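Local coordinates for cellulosome anchoring protein cohesin region (Clostridium thermocellum, PDB 4DH2) that binds a type I dockerin module through its cohesin domain and so probably helps anchor cellulosomal proteins, at residues Ala13-Asp18 with Asp145-Leu150; His44-Phe49 with Ser139-Phe144; Tyr55-Ile60 with Lys85-Val90; Ser132-Gly137 with Gly156-Glu161. All coordinates share one frame; numbering follows the deposited sequence.

Contact 1: Ala13-Asp18 with Asp145-Leu150; sequences ADYILD and DLKPIL
Ile16 lies beside Leu150 as a parallel pair, their CA atoms 4.5 Å apart, and Leu150 bonds on both sides of Ile16: its N reaches Tyr15 O at 2.8 Å and its O accepts from Leu17 N. Ahead of these two bonds the link is made by side chains and a water. Lys147 stretches across obliquely, its chain bent at chi3 (74°), and its ammonium group is gripped twice. Asp14 OD2 takes it with the anti lone pair in a salt bridge of 3.1 Å to NZ, and Tyr15 OH lies 3.1 Å from the same NZ in a hydrogen bond. A long, flexible lysine suits a place where one ammonium group has to reach both a carboxylate and a phenol oxygen. Between the backbones, the water accepts from Asp14 N and donates to Pro148 O, 2.8 Å away. Small Ala13 fits close to its neighbours, with CB 3.7 Å from Leu150 CG and 3.9 Å from Pro148 CG. On the buried side of the sheet, Leu17 meets Ile149 at about a right angle, CD2 to CG2 at 4.0 Å, and both touch Phe141. The contact joins the beginning of the first strand, 15-27, to that of the last, 149-161, side by side and in the same direction, as in the cohesin jelly roll.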
loop_
_atom_site.group_PDB
_atom_site.type_symbol
_atom_site.label_atom_id
_atom_site.label_comp_id
_atom_site.label_asym_id
_atom_site.label_seq_id
_atom_site.Cartn_x
_atom_site.Cartn_y
_atom_site.Cartn_z
ATOM N N ALA A 13 -7.332 -10.322 -15.055
ATOM C CA ALA A 13 -7.812 -11.085 -13.893
ATOM C C ALA A 13 -9.320 -11.211 -13.912
ATOM O O ALA A 13 -9.970 -10.729 -14.851
ATOM C CB ALA A 13 -7.360 -10.393 -12.613
ATOM N N ASP A 14 -9.897 -11.851 -12.883
ATOM C CA ASP A 14 -11.319 -12.086 -12.889
ATOM C C ASP A 14 -12.109 -11.011 -12.184
ATOM O O ASP A 14 -13.330 -10.979 -12.269
ATOM C CB ASP A 14 -11.624 -13.425 -12.210
ATOM C CG ASP A 14 -11.089 -14.593 -12.977
ATOM O OD1 ASP A 14 -10.711 -14.419 -14.148
ATOM O OD2 ASP A 14 -11.030 -15.710 -12.427
ATOM N N TYR A 15 -11.405 -10.164 -11.434
ATOM C CA TYR A 15 -12.051 -9.155 -10.595
ATOM C C TYR A 15 -11.348 -7.813 -10.748
ATOM O O TYR A 15 -10.160 -7.733 -11.077
ATOM C CB TYR A 15 -11.987 -9.531 -9.112
ATOM C CG TYR A 15 -12.424 -10.960 -8.880
ATOM C CD1 TYR A 15 -13.738 -11.338 -9.067
ATOM C CD2 TYR A 15 -11.509 -11.913 -8.525
ATOM C CE1 TYR A 15 -14.119 -12.685 -8.884
ATOM C CE2 TYR A 15 -11.875 -13.225 -8.327
ATOM C CZ TYR A 15 -13.162 -13.605 -8.508
ATOM O OH TYR A 15 -13.472 -14.940 -8.285
ATOM N N ILE A 16 -12.087 -6.765 -10.447
ATOM C CA ILE A 16 -11.580 -5.433 -10.617
ATOM C C ILE A 16 -12.227 -4.455 -9.624
ATOM O O ILE A 16 -13.341 -4.678 -9.138
ATOM C CB ILE A 16 -11.851 -5.000 -12.100
ATOM C CG1 ILE A 16 -11.094 -3.744 -12.470
ATOM C CG2 ILE A 16 -13.355 -4.829 -12.329
ATOM C CD1 ILE A 16 -10.634 -3.750 -13.957
ATOM N N LEU A 17 -11.488 -3.394 -9.294
ATOM C CA LEU A 17 -12.030 -2.233 -8.587
ATOM C C LEU A 17 -11.353 -0.977 -9.117
ATOM O O LEU A 17 -10.434 -1.026 -9.953
ATOM C CB LEU A 17 -11.849 -2.341 -7.067
ATOM C CG LEU A 17 -10.403 -2.537 -6.599
ATOM C CD1 LEU A 17 -9.675 -1.261 -6.510
ATOM C CD2 LEU A 17 -10.420 -3.256 -5.244
ATOM N N ASP A 18 -11.840 0.154 -8.634
ATOM C CA ASP A 18 -11.286 1.443 -8.994
ATOM C C ASP A 18 -10.697 2.090 -7.746
ATOM O O ASP A 18 -11.304 2.017 -6.670
ATOM C CB ASP A 18 -12.377 2.364 -9.543
ATOM C CG ASP A 18 -12.913 1.887 -10.879
ATOM O OD1 ASP A 18 -12.317 2.213 -11.898
ATOM O OD2 ASP A 18 -13.922 1.196 -10.886
ATOM N N ASP A 145 -8.587 -16.154 -1.712
ATOM C CA ASP A 145 -7.899 -17.243 -2.376
ATOM C C ASP A 145 -6.633 -16.855 -3.112
ATOM O O ASP A 145 -6.065 -17.671 -3.844
ATOM C CB ASP A 145 -8.858 -17.947 -3.346
ATOM C CG ASP A 145 -10.054 -18.541 -2.636
ATOM O OD1 ASP A 145 -9.843 -19.310 -1.653
ATOM O OD2 ASP A 145 -11.202 -18.213 -3.013
ATOM N N LEU A 146 -6.175 -15.629 -2.868
ATOM C CA LEU A 146 -4.962 -15.063 -3.466
ATOM C C LEU A 146 -5.103 -14.821 -4.961
ATOM O O LEU A 146 -4.098 -14.627 -5.670
ATOM C CB LEU A 146 -3.728 -15.931 -3.213
ATOM C CG LEU A 146 -3.571 -16.391 -1.751
ATOM C CD1 LEU A 146 -2.306 -17.215 -1.575
ATOM C CD2 LEU A 146 -3.574 -15.208 -0.842
ATOM N N LYS A 147 -6.343 -14.811 -5.426
ATOM C CA LYS A 147 -6.603 -14.454 -6.821
ATOM C C LYS A 147 -6.458 -12.946 -6.955
ATOM O O LYS A 147 -6.877 -12.186 -6.076
ATOM C CB LYS A 147 -8.006 -14.862 -7.247
ATOM C CG LYS A 147 -8.223 -16.371 -7.311
ATOM C CD LYS A 147 -9.671 -16.682 -7.695
ATOM C CE LYS A 147 -9.958 -16.406 -9.178
ATOM N NZ LYS A 147 -11.350 -16.810 -9.547
ATOM N N PRO A 148 -5.877 -12.505 -8.071
ATOM C CA PRO A 148 -5.675 -11.067 -8.215
ATOM C C PRO A 148 -6.981 -10.337 -8.423
ATOM O O PRO A 148 -7.930 -10.858 -9.022
ATOM C CB PRO A 148 -4.772 -10.950 -9.464
ATOM C CG PRO A 148 -4.902 -12.237 -10.172
ATOM C CD PRO A 148 -5.200 -13.280 -9.122
ATOM N N ILE A 149 -7.010 -9.107 -7.923
ATOM C CA ILE A 149 -8.077 -8.171 -8.198
ATOM C C ILE A 149 -7.380 -6.977 -8.857
ATOM O O ILE A 149 -6.458 -6.419 -8.281
ATOM C CB ILE A 149 -8.742 -7.694 -6.887
ATOM C CG1 ILE A 149 -9.408 -8.884 -6.123
ATOM C CG2 ILE A 149 -9.744 -6.627 -7.192
ATOM C CD1 ILE A 149 -9.883 -8.499 -4.719
ATOM N N LEU A 150 -7.739 -6.636 -10.088
ATOM C CA LEU A 150 -7.120 -5.483 -10.722
ATOM C C LEU A 150 -7.613 -4.175 -10.127
ATOM O O LEU A 150 -8.773 -4.043 -9.770
ATOM C CB LEU A 150 -7.445 -5.475 -12.213
ATOM C CG LEU A 150 -7.066 -6.758 -12.921
ATOM C CD1 LEU A 150 -7.506 -6.680 -14.384
ATOM C CD2 LEU A 150 -5.593 -6.987 -12.825
HETATM O O HOH W 1 -8.587 -13.028 -10.596
#

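Contact 2: His44-Phe49 with Ser139-Phe144; sequences HGIQSF and SNFCDF
Ser48 and Phe49 pair with Cys142 and Phe141 in a buried antiparallel contact between strands 48-54 and 129-142, on a part of the sheet whose outer side meets the dockerin chain. Cys142 N donates to Ser48 O at 3.0 Å. In return, Cys142 O receives Gln47 N at 2.9 Å and, weakly, Ser48 N, so Gln47 and Ser48 both face one residue in a classic beta bulge. On the core side, Phe49 CB makes a CH-pi contact over the face of the Phe141 ring, displaced toward the rim and 3.5 Å from the centroid. Phe49 CG lies between the backbone N and the carbonyl carbon (chi1 71°), and the two side chains lie side by side, pointing the same way. Their planes are only 20° apart but widely offset. Flat, bulky phenylalanines suit this interior, where Ile46 CD1 meets the edge of the Phe141 ring. On the other side of the sheet, Ser48 and Cys142, both small, pack against Ile18 of the dockerin chain, while Phe144 forms a cation-pi contact with Arg26 of that chain. Beyond the bulge, His44 NE2 donates to the anti lone pair of Asp143 OD2 at 2.7 Å, in the plane of the imidazole, with ring and carboxylate turned 80° apart. Asp143 OD1 meanwhile accepts from Lys147 N. With both oxygens engaged, the buried carboxylate is fixed in rotation, and its charge probably polarises the imidazole.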
loop_
_atom_site.group_PDB
_atom_site.type_symbol
_atom_site.label_atom_id
_atom_site.label_comp_id
_atom_site.label_asym_id
_atom_site.label_seq_id
_atom_site.Cartn_x
_atom_site.Cartn_y
_atom_site.Cartn_z
ATOM N N HIS A 44 -17.133 -10.113 -2.961
ATOM C CA HIS A 44 -16.549 -11.251 -2.256
ATOM C C HIS A 44 -15.302 -10.897 -1.454
ATOM O O HIS A 44 -14.847 -11.692 -0.627
ATOM C CB HIS A 44 -16.330 -12.463 -3.164
ATOM C CG HIS A 44 -15.071 -12.443 -3.977
ATOM N ND1 HIS A 44 -14.938 -11.697 -5.124
ATOM C CD2 HIS A 44 -13.942 -13.187 -3.876
ATOM C CE1 HIS A 44 -13.752 -11.936 -5.665
ATOM N NE2 HIS A 44 -13.130 -12.837 -4.926
ATOM N N GLY A 45 -14.781 -9.694 -1.676
ATOM C CA GLY A 45 -13.873 -9.088 -0.723
ATOM C C GLY A 45 -12.391 -9.115 -1.043
ATOM O O GLY A 45 -11.868 -10.076 -1.610
ATOM N N ILE A 46 -11.721 -8.033 -0.643
ATOM C CA ILE A 46 -10.270 -7.913 -0.656
ATOM C C ILE A 46 -9.665 -8.473 0.644
ATOM O O ILE A 46 -10.019 -8.053 1.754
ATOM C CB ILE A 46 -9.862 -6.441 -0.759
ATOM C CG1 ILE A 46 -10.508 -5.790 -1.994
ATOM C CG2 ILE A 46 -8.330 -6.263 -0.816
ATOM C CD1 ILE A 46 -10.521 -4.272 -1.937
ATOM N N GLN A 47 -8.736 -9.400 0.480
ATOM C CA GLN A 47 -7.924 -9.930 1.573
ATOM C C GLN A 47 -6.734 -9.041 1.888
ATOM O O GLN A 47 -6.389 -8.800 3.065
ATOM C CB GLN A 47 -7.436 -11.324 1.172
ATOM C CG GLN A 47 -6.290 -11.888 1.997
ATOM C CD GLN A 47 -6.761 -12.306 3.375
ATOM O OE1 GLN A 47 -7.740 -13.032 3.507
ATOM N NE2 GLN A 47 -6.094 -11.812 4.400
ATOM N N SER A 48 -6.082 -8.536 0.846
ATOM C CA SER A 48 -4.878 -7.766 1.064
ATOM C C SER A 48 -4.636 -6.808 -0.103
ATOM O O SER A 48 -4.973 -7.123 -1.254
ATOM C CB SER A 48 -3.679 -8.687 1.186
ATOM O OG SER A 48 -2.464 -7.956 1.333
ATOM N N PHE A 49 -4.023 -5.675 0.202
ATOM C CA PHE A 49 -3.553 -4.799 -0.867
ATOM C C PHE A 49 -2.335 -4.054 -0.445
ATOM O O PHE A 49 -2.088 -3.849 0.748
ATOM C CB PHE A 49 -4.647 -3.837 -1.356
ATOM C CG PHE A 49 -5.015 -2.725 -0.372
ATOM C CD1 PHE A 49 -4.234 -1.589 -0.241
ATOM C CD2 PHE A 49 -6.164 -2.828 0.389
ATOM C CE1 PHE A 49 -4.610 -0.583 0.623
ATOM C CE2 PHE A 49 -6.537 -1.845 1.253
ATOM C CZ PHE A 49 -5.756 -0.711 1.378
ATOM N N SER A 139 0.719 -1.331 -7.354
ATOM C CA SER A 139 -0.573 -1.552 -6.804
ATOM C C SER A 139 -0.834 -3.034 -6.991
ATOM O O SER A 139 -0.819 -3.539 -8.114
ATOM C CB SER A 139 -1.600 -0.744 -7.588
ATOM O OG SER A 139 -2.909 -1.149 -7.307
ATOM N N ASN A 140 -1.102 -3.710 -5.885
ATOM C CA ASN A 140 -1.353 -5.141 -5.887
ATOM C C ASN A 140 -2.503 -5.433 -4.920
ATOM O O ASN A 140 -2.447 -5.000 -3.763
ATOM C CB ASN A 140 -0.135 -5.900 -5.383
ATOM C CG ASN A 140 0.968 -5.980 -6.394
ATOM O OD1 ASN A 140 0.754 -6.397 -7.542
ATOM N ND2 ASN A 140 2.175 -5.608 -5.976
ATOM N N PHE A 141 -3.536 -6.132 -5.395
ATOM C CA PHE A 141 -4.683 -6.499 -4.558
ATOM C C PHE A 141 -4.975 -7.975 -4.775
ATOM O O PHE A 141 -4.810 -8.482 -5.879
ATOM C CB PHE A 141 -5.953 -5.761 -4.984
ATOM C CG PHE A 141 -5.969 -4.286 -4.703
ATOM C CD1 PHE A 141 -6.896 -3.741 -3.838
ATOM C CD2 PHE A 141 -5.096 -3.439 -5.349
ATOM C CE1 PHE A 141 -6.922 -2.407 -3.586
ATOM C CE2 PHE A 141 -5.145 -2.082 -5.116
ATOM C CZ PHE A 141 -6.037 -1.570 -4.235
ATOM N N CYS A 142 -5.471 -8.661 -3.758
ATOM C CA CYS A 142 -5.924 -10.027 -3.954
ATOM C C CYS A 142 -7.109 -10.370 -3.060
ATOM O O CYS A 142 -7.414 -9.654 -2.078
ATOM C CB CYS A 142 -4.805 -11.038 -3.753
ATOM S SG CYS A 142 -4.278 -11.279 -1.990
ATOM N N ASP A 143 -7.781 -11.470 -3.415
ATOM C CA ASP A 143 -8.885 -11.968 -2.621
ATOM C C ASP A 143 -8.413 -13.035 -1.647
ATOM O O ASP A 143 -7.211 -13.299 -1.541
ATOM C CB ASP A 143 -10.070 -12.444 -3.469
ATOM C CG ASP A 143 -9.833 -13.721 -4.207
ATOM O OD1 ASP A 143 -8.830 -14.430 -3.980
ATOM O OD2 ASP A 143 -10.748 -14.046 -5.023
ATOM N N PHE A 144 -9.368 -13.600 -0.926
ATOM C CA PHE A 144 -9.047 -14.599 0.102
ATOM C C PHE A 144 -8.271 -15.780 -0.467
ATOM O O PHE A 144 -7.362 -16.332 0.186
ATOM C CB PHE A 144 -10.305 -15.113 0.770
ATOM C CG PHE A 144 -10.008 -16.126 1.821
ATOM C CD1 PHE A 144 -9.632 -15.717 3.074
ATOM C CD2 PHE A 144 -10.083 -17.477 1.540
ATOM C CE1 PHE A 144 -9.348 -16.653 4.060
ATOM C CE2 PHE A 144 -9.799 -18.403 2.509
ATOM C CZ PHE A 144 -9.430 -17.984 3.768
HETATM O O HOH W 2 -12.143 -12.957 -1.094
#

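Contact 3: Tyr55-Ile60 with Lys85-Val90; sequences YDSKAI and KDSEIV. With SO4 (sulfate ion), chain F.
Tyr55 and Ser87 carry most of this contact, and its one direct hydrogen bond joins their backbones: Tyr55 N donates to Ser87 O at 3.1 Å, with an angle at the hydrogen of 164°. Water extends the polar link. One molecule accepts from Ser57 N and lies 3.0 Å from Ser87 OG, with a weak bond to Tyr55 O. A second lies 2.8 Å from Tyr55 OH and bridges to the same Ser87 OG. A short hydroxyl side chain suits this spot, being small enough to fit against the ring while serving both waters. Apart from these links, Lys85 N donates to a sulfate, probably from the crystallisation liquor.

Nonpolar contact comes from the tyrosine ring. Its CG lies between the backbone N and the carbonyl carbon (chi1 59°), and Ser87 CB stands over the centre of one ring face in a CH-pi contact 4.0 Å from the centroid. Further along, Tyr55 CE2 meets Ile89 CG1 at 3.8 Å, beginning the hydrophobic interior.

Local turns shape both segments. Asp56 OD1 accepts from Lys58 N at 2.9 Å, an Asx turn, and Asp56 O is shared by Ala59 N and Ile60 N. Ser87, with both phi and psi positive, belongs with Glu88 to a G1 bulge opposite Val83.

The contact joins the connection between strands 48-54 and 60-67 to the turn between strands 78-83 and 88-94. Tyr55 also touches Ile82 and Val62, Ile89 packs on Val62, Val65 and Leu113, and Glu88 bonds to Ser52 and to His66 of the dockerin chain.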
loop_
_atom_site.group_PDB
_atom_site.type_symbol
_atom_site.label_atom_id
_atom_site.label_comp_id
_atom_site.label_asym_id
_atom_site.label_seq_id
_atom_site.Cartn_x
_atom_site.Cartn_y
_atom_site.Cartn_z
ATOM N N TYR A 55 3.823 12.130 -4.161
ATOM C CA TYR A 55 3.483 13.552 -4.094
ATOM C C TYR A 55 4.713 14.398 -4.370
ATOM O O TYR A 55 5.848 13.915 -4.309
ATOM C CB TYR A 55 2.908 13.884 -2.713
ATOM C CG TYR A 55 3.842 13.592 -1.544
ATOM C CD1 TYR A 55 4.631 14.586 -1.012
ATOM C CD2 TYR A 55 3.935 12.310 -0.976
ATOM C CE1 TYR A 55 5.484 14.344 0.036
ATOM C CE2 TYR A 55 4.810 12.055 0.090
ATOM C CZ TYR A 55 5.590 13.078 0.581
ATOM O OH TYR A 55 6.463 12.885 1.640
ATOM N N ASP A 56 4.488 15.668 -4.704
ATOM C CA ASP A 56 5.584 16.584 -4.960
ATOM C C ASP A 56 5.938 17.269 -3.655
ATOM O O ASP A 56 5.165 18.074 -3.121
ATOM C CB ASP A 56 5.181 17.606 -6.014
ATOM C CG ASP A 56 6.286 18.602 -6.301
ATOM O OD1 ASP A 56 7.384 18.444 -5.714
ATOM O OD2 ASP A 56 6.052 19.551 -7.082
ATOM N N SER A 57 7.096 16.920 -3.116
ATOM C CA SER A 57 7.503 17.428 -1.820
ATOM C C SER A 57 7.796 18.920 -1.890
ATOM O O SER A 57 7.924 19.576 -0.850
ATOM C CB SER A 57 8.723 16.664 -1.287
ATOM O OG SER A 57 9.866 16.941 -2.075
ATOM N N LYS A 58 7.867 19.481 -3.085
ATOM C CA LYS A 58 8.088 20.928 -3.159
ATOM C C LYS A 58 6.817 21.683 -2.797
ATOM O O LYS A 58 6.870 22.830 -2.339
ATOM C CB LYS A 58 8.606 21.351 -4.527
ATOM C CG LYS A 58 10.094 21.102 -4.694
ATOM C CD LYS A 58 10.544 21.387 -6.116
ATOM C CE LYS A 58 11.908 20.780 -6.397
ATOM N NZ LYS A 58 12.909 21.138 -5.351
ATOM N N ALA A 59 5.677 21.032 -2.977
ATOM C CA ALA A 59 4.392 21.657 -2.721
ATOM C C ALA A 59 3.671 21.057 -1.533
ATOM O O ALA A 59 2.861 21.727 -0.901
ATOM C CB ALA A 59 3.521 21.558 -3.943
ATOM N N ILE A 60 3.942 19.790 -1.234
ATOM C CA ILE A 60 3.167 19.080 -0.249
ATOM C C ILE A 60 4.032 18.427 0.802
ATOM O O ILE A 60 5.057 17.815 0.499
ATOM C CB ILE A 60 2.356 17.973 -0.930
ATOM C CG1 ILE A 60 1.243 18.586 -1.775
ATOM C CG2 ILE A 60 1.760 17.034 0.111
ATOM C CD1 ILE A 60 0.255 17.540 -2.302
ATOM N N LYS A 85 12.482 10.172 1.335
ATOM C CA LYS A 85 13.448 10.412 0.265
ATOM C C LYS A 85 12.832 10.338 -1.127
ATOM O O LYS A 85 13.329 10.961 -2.077
ATOM C CB LYS A 85 14.623 9.443 0.379
ATOM C CG LYS A 85 15.583 9.517 -0.802
ATOM C CD LYS A 85 16.885 8.753 -0.557
ATOM C CE LYS A 85 17.967 9.187 -1.548
ATOM N NZ LYS A 85 19.152 8.284 -1.521
ATOM N N ASP A 86 11.756 9.568 -1.257
ATOM C CA ASP A 86 11.142 9.338 -2.546
ATOM C C ASP A 86 9.797 10.049 -2.650
ATOM O O ASP A 86 9.123 9.926 -3.675
ATOM C CB ASP A 86 10.916 7.830 -2.774
ATOM C CG ASP A 86 12.217 7.037 -2.850
ATOM O OD1 ASP A 86 13.305 7.654 -3.004
ATOM O OD2 ASP A 86 12.141 5.792 -2.768
ATOM N N SER A 87 9.393 10.735 -1.583
ATOM C CA SER A 87 8.074 11.366 -1.549
ATOM C C SER A 87 7.019 10.359 -1.925
ATOM O O SER A 87 6.194 10.606 -2.801
ATOM C CB SER A 87 8.022 12.544 -2.521
ATOM O OG SER A 87 9.048 13.462 -2.195
ATOM N N GLU A 88 7.058 9.224 -1.236
ATOM C CA GLU A 88 6.184 8.110 -1.529
ATOM C C GLU A 88 5.433 7.705 -0.263
ATOM O O GLU A 88 6.008 7.640 0.827
ATOM C CB GLU A 88 7.018 6.922 -2.042
ATOM C CG GLU A 88 6.165 5.751 -2.542
ATOM C CD GLU A 88 6.942 4.438 -2.744
ATOM O OE1 GLU A 88 7.971 4.211 -2.065
ATOM O OE2 GLU A 88 6.486 3.610 -3.559
ATOM N N ILE A 89 4.141 7.437 -0.404
ATOM C CA ILE A 89 3.364 6.906 0.693
ATOM C C ILE A 89 2.941 5.499 0.314
ATOM O O ILE A 89 2.291 5.277 -0.728
ATOM C CB ILE A 89 2.104 7.706 0.948
ATOM C CG1 ILE A 89 2.404 9.204 1.036
ATOM C CG2 ILE A 89 1.428 7.187 2.209
ATOM C CD1 ILE A 89 1.159 10.015 1.145
ATOM N N VAL A 90 3.324 4.542 1.142
ATOM C CA VAL A 90 3.049 3.134 0.866
ATOM C C VAL A 90 2.026 2.626 1.880
ATOM O O VAL A 90 2.123 2.906 3.080
ATOM C CB VAL A 90 4.327 2.281 0.941
ATOM C CG1 VAL A 90 4.073 0.894 0.392
ATOM C CG2 VAL A 90 5.437 2.949 0.144
HETATM S S SO4 F . 13.102 7.737 4.435
HETATM O O1 SO4 F . 13.610 9.058 4.805
HETATM O O2 SO4 F . 13.995 6.694 4.933
HETATM O O3 SO4 F . 11.788 7.541 5.058
HETATM O O4 SO4 F . 13.073 7.651 2.982
HETATM O O HOH W 3 8.962 15.258 -4.583
HETATM O O HOH W 4 9.038 13.833 1.068
#

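Contact 4: Ser132-Gly137 with Gly156-Glu161; sequences SLITFG and GKVEIE
Ser132 and Ile134 pair with Val158 and Gly156 in the beta hairpin of strands 129-142 and 149-161, the last two strands of the cohesin jelly roll. Four backbone hydrogen bonds make two complete antiparallel hydrogen-bonded pairs. Ser132 N gives to Val158 O at 2.8 Å, and Val158 N returns a bond of the same length to Ser132 O. One step on, Ile134 N reaches Gly156 O at 2.9 Å, whereas the return bond from Gly156 N to Ile134 O stretches to 3.3 Å. The axes of the two segments run at 160° to each other, nearly antiparallel.

Between these pairs, Leu133 and Lys157 form the non-hydrogen-bonded pair. Their backbones make CA-H...O contacts, closest where Lys157 CA lies 3.3 Å from Ser132 O. Both side chains lie on the exposed face. The extended lysine carries its charge outward, while Leu133, its CG anti to the backbone N (chi1 -158°), brings CD1 to 3.7 Å from Gly156 O.

Apolar packing occupies the buried face, the side of Ser132, Ile134 and Val158. Gly156 brings only backbone to this face beside Ile134. Ser132 is compact enough to sit there, its CB against Ile160 CD1. Branched aliphatics suit the rest, since they favour strand backbones and pack toward strand 15-27, where Ile134 touches Val21 and Val158 touches Val24. Across the hairpin these two side chains meet at a slant, Ile134 CD1 lying 4.0 Å from Val158 CG2.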
loop_
_atom_site.group_PDB
_atom_site.type_symbol
_atom_site.label_atom_id
_atom_site.label_comp_id
_atom_site.label_asym_id
_atom_site.label_seq_id
_atom_site.Cartn_x
_atom_site.Cartn_y
_atom_site.Cartn_z
ATOM N N SER A 132 -1.154 20.463 -8.101
ATOM C CA SER A 132 -0.123 19.513 -7.725
ATOM C C SER A 132 -0.696 18.102 -7.847
ATOM O O SER A 132 -1.763 17.811 -7.329
ATOM C CB SER A 132 0.374 19.749 -6.312
ATOM O OG SER A 132 1.587 19.057 -6.105
ATOM N N LEU A 133 0.027 17.245 -8.542
ATOM C CA LEU A 133 -0.468 15.922 -8.919
ATOM C C LEU A 133 -0.124 14.889 -7.862
ATOM O O LEU A 133 0.962 14.917 -7.297
ATOM C CB LEU A 133 0.231 15.562 -10.244
ATOM C CG LEU A 133 -0.340 14.539 -11.211
ATOM C CD1 LEU A 133 -1.691 14.964 -11.721
ATOM C CD2 LEU A 133 0.656 14.385 -12.370
ATOM N N ILE A 134 -1.046 13.963 -7.622
ATOM C CA ILE A 134 -0.782 12.847 -6.741
ATOM C C ILE A 134 -0.864 11.616 -7.635
ATOM O O ILE A 134 -1.908 11.351 -8.237
ATOM C CB ILE A 134 -1.791 12.806 -5.612
ATOM C CG1 ILE A 134 -1.513 13.973 -4.648
ATOM C CG2 ILE A 134 -1.677 11.480 -4.835
ATOM C CD1 ILE A 134 -2.618 14.237 -3.736
ATOM N N THR A 135 0.247 10.892 -7.740
ATOM C CA THR A 135 0.341 9.815 -8.703
ATOM C C THR A 135 0.452 8.479 -7.997
ATOM O O THR A 135 0.537 8.416 -6.774
ATOM C CB THR A 135 1.550 9.964 -9.589
ATOM O OG1 THR A 135 2.732 9.952 -8.793
ATOM C CG2 THR A 135 1.499 11.298 -10.327
ATOM N N PHE A 136 0.478 7.411 -8.779
ATOM C CA PHE A 136 0.566 6.074 -8.200
ATOM C C PHE A 136 1.801 5.366 -8.611
ATOM O O PHE A 136 2.320 5.595 -9.696
ATOM C CB PHE A 136 -0.563 5.221 -8.702
ATOM C CG PHE A 136 -1.858 5.603 -8.170
ATOM C CD1 PHE A 136 -2.243 5.208 -6.916
ATOM C CD2 PHE A 136 -2.723 6.372 -8.919
ATOM C CE1 PHE A 136 -3.447 5.574 -6.410
ATOM C CE2 PHE A 136 -3.928 6.740 -8.399
ATOM C CZ PHE A 136 -4.297 6.341 -7.169
ATOM N N GLY A 137 2.239 4.452 -7.756
ATOM C CA GLY A 137 3.209 3.460 -8.152
ATOM C C GLY A 137 2.573 2.083 -8.292
ATOM O O GLY A 137 1.444 1.891 -8.785
ATOM N N GLY A 156 -4.989 12.045 -9.025
ATOM C CA GLY A 156 -5.757 13.161 -8.503
ATOM C C GLY A 156 -4.905 14.404 -8.464
ATOM O O GLY A 156 -3.697 14.349 -8.700
ATOM N N LYS A 157 -5.524 15.541 -8.164
ATOM C CA LYS A 157 -4.792 16.799 -8.143
ATOM C C LYS A 157 -5.261 17.608 -6.960
ATOM O O LYS A 157 -6.419 17.483 -6.539
ATOM C CB LYS A 157 -5.061 17.630 -9.405
ATOM C CG LYS A 157 -6.545 17.607 -9.784
ATOM C CD LYS A 157 -6.976 18.771 -10.643
ATOM C CE LYS A 157 -8.458 18.627 -10.993
ATOM N NZ LYS A 157 -8.893 19.582 -12.029
ATOM N N VAL A 158 -4.345 18.401 -6.433
ATOM C CA VAL A 158 -4.663 19.431 -5.477
ATOM C C VAL A 158 -4.571 20.736 -6.249
ATOM O O VAL A 158 -3.531 21.047 -6.836
ATOM C CB VAL A 158 -3.667 19.485 -4.317
ATOM C CG1 VAL A 158 -4.071 20.596 -3.326
ATOM C CG2 VAL A 158 -3.588 18.123 -3.618
ATOM N N GLU A 159 -5.677 21.465 -6.263
ATOM C CA GLU A 159 -5.713 22.785 -6.860
ATOM C C GLU A 159 -5.367 23.760 -5.763
ATOM O O GLU A 159 -5.954 23.706 -4.684
ATOM C CB GLU A 159 -7.109 23.089 -7.393
ATOM C CG GLU A 159 -7.239 24.540 -7.870
ATOM C CD GLU A 159 -8.518 24.804 -8.626
ATOM O OE1 GLU A 159 -9.104 23.834 -9.150
ATOM O OE2 GLU A 159 -8.931 25.983 -8.697
ATOM N N ILE A 160 -4.389 24.612 -6.016
ATOM C CA ILE A 160 -3.846 25.484 -4.997
ATOM C C ILE A 160 -3.961 26.946 -5.409
ATOM O O ILE A 160 -3.451 27.353 -6.462
ATOM C CB ILE A 160 -2.377 25.184 -4.783
ATOM C CG1 ILE A 160 -2.164 23.698 -4.518
ATOM C CG2 ILE A 160 -1.825 25.993 -3.625
ATOM C CD1 ILE A 160 -0.688 23.301 -4.629
ATOM N N GLU A 161 -4.641 27.734 -4.588
ATOM C CA GLU A 161 -4.773 29.185 -4.863
ATOM C C GLU A 161 -3.774 29.977 -4.042
ATOM O O GLU A 161 -3.513 29.662 -2.887
ATOM C CB GLU A 161 -6.197 29.676 -4.575
ATOM C CG GLU A 161 -7.188 29.456 -5.707
ATOM C CD GLU A 161 -7.629 28.007 -5.849
ATOM O OE1 GLU A 161 -7.507 27.235 -4.869
ATOM O OE2 GLU A 161 -8.106 27.639 -6.943
#

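How the contacts relate
From the N terminus, residues 13-18 open the longest loop, closed by contact 1 only when the chain returns at 145-150. Nested inside it, contact 2 joins 44-49 to 139-144, and contact 3, nested again, closes the shorter loop from 55-60 to 85-90. Contact 4 opens after contact 3 has closed, and crosses contacts 1 and 2 because 132-137 precedes their second segments while 156-161 follows them. Contacts 1 and 2 touch at one end of the domain, through Leu17 on Ile46 and Tyr15 on His44. Contacts 3 and 4 meet on the opposite side of the chain's centre, where Ile60 packs on Val158. Strands 129-142 and 149-161 span the two ends.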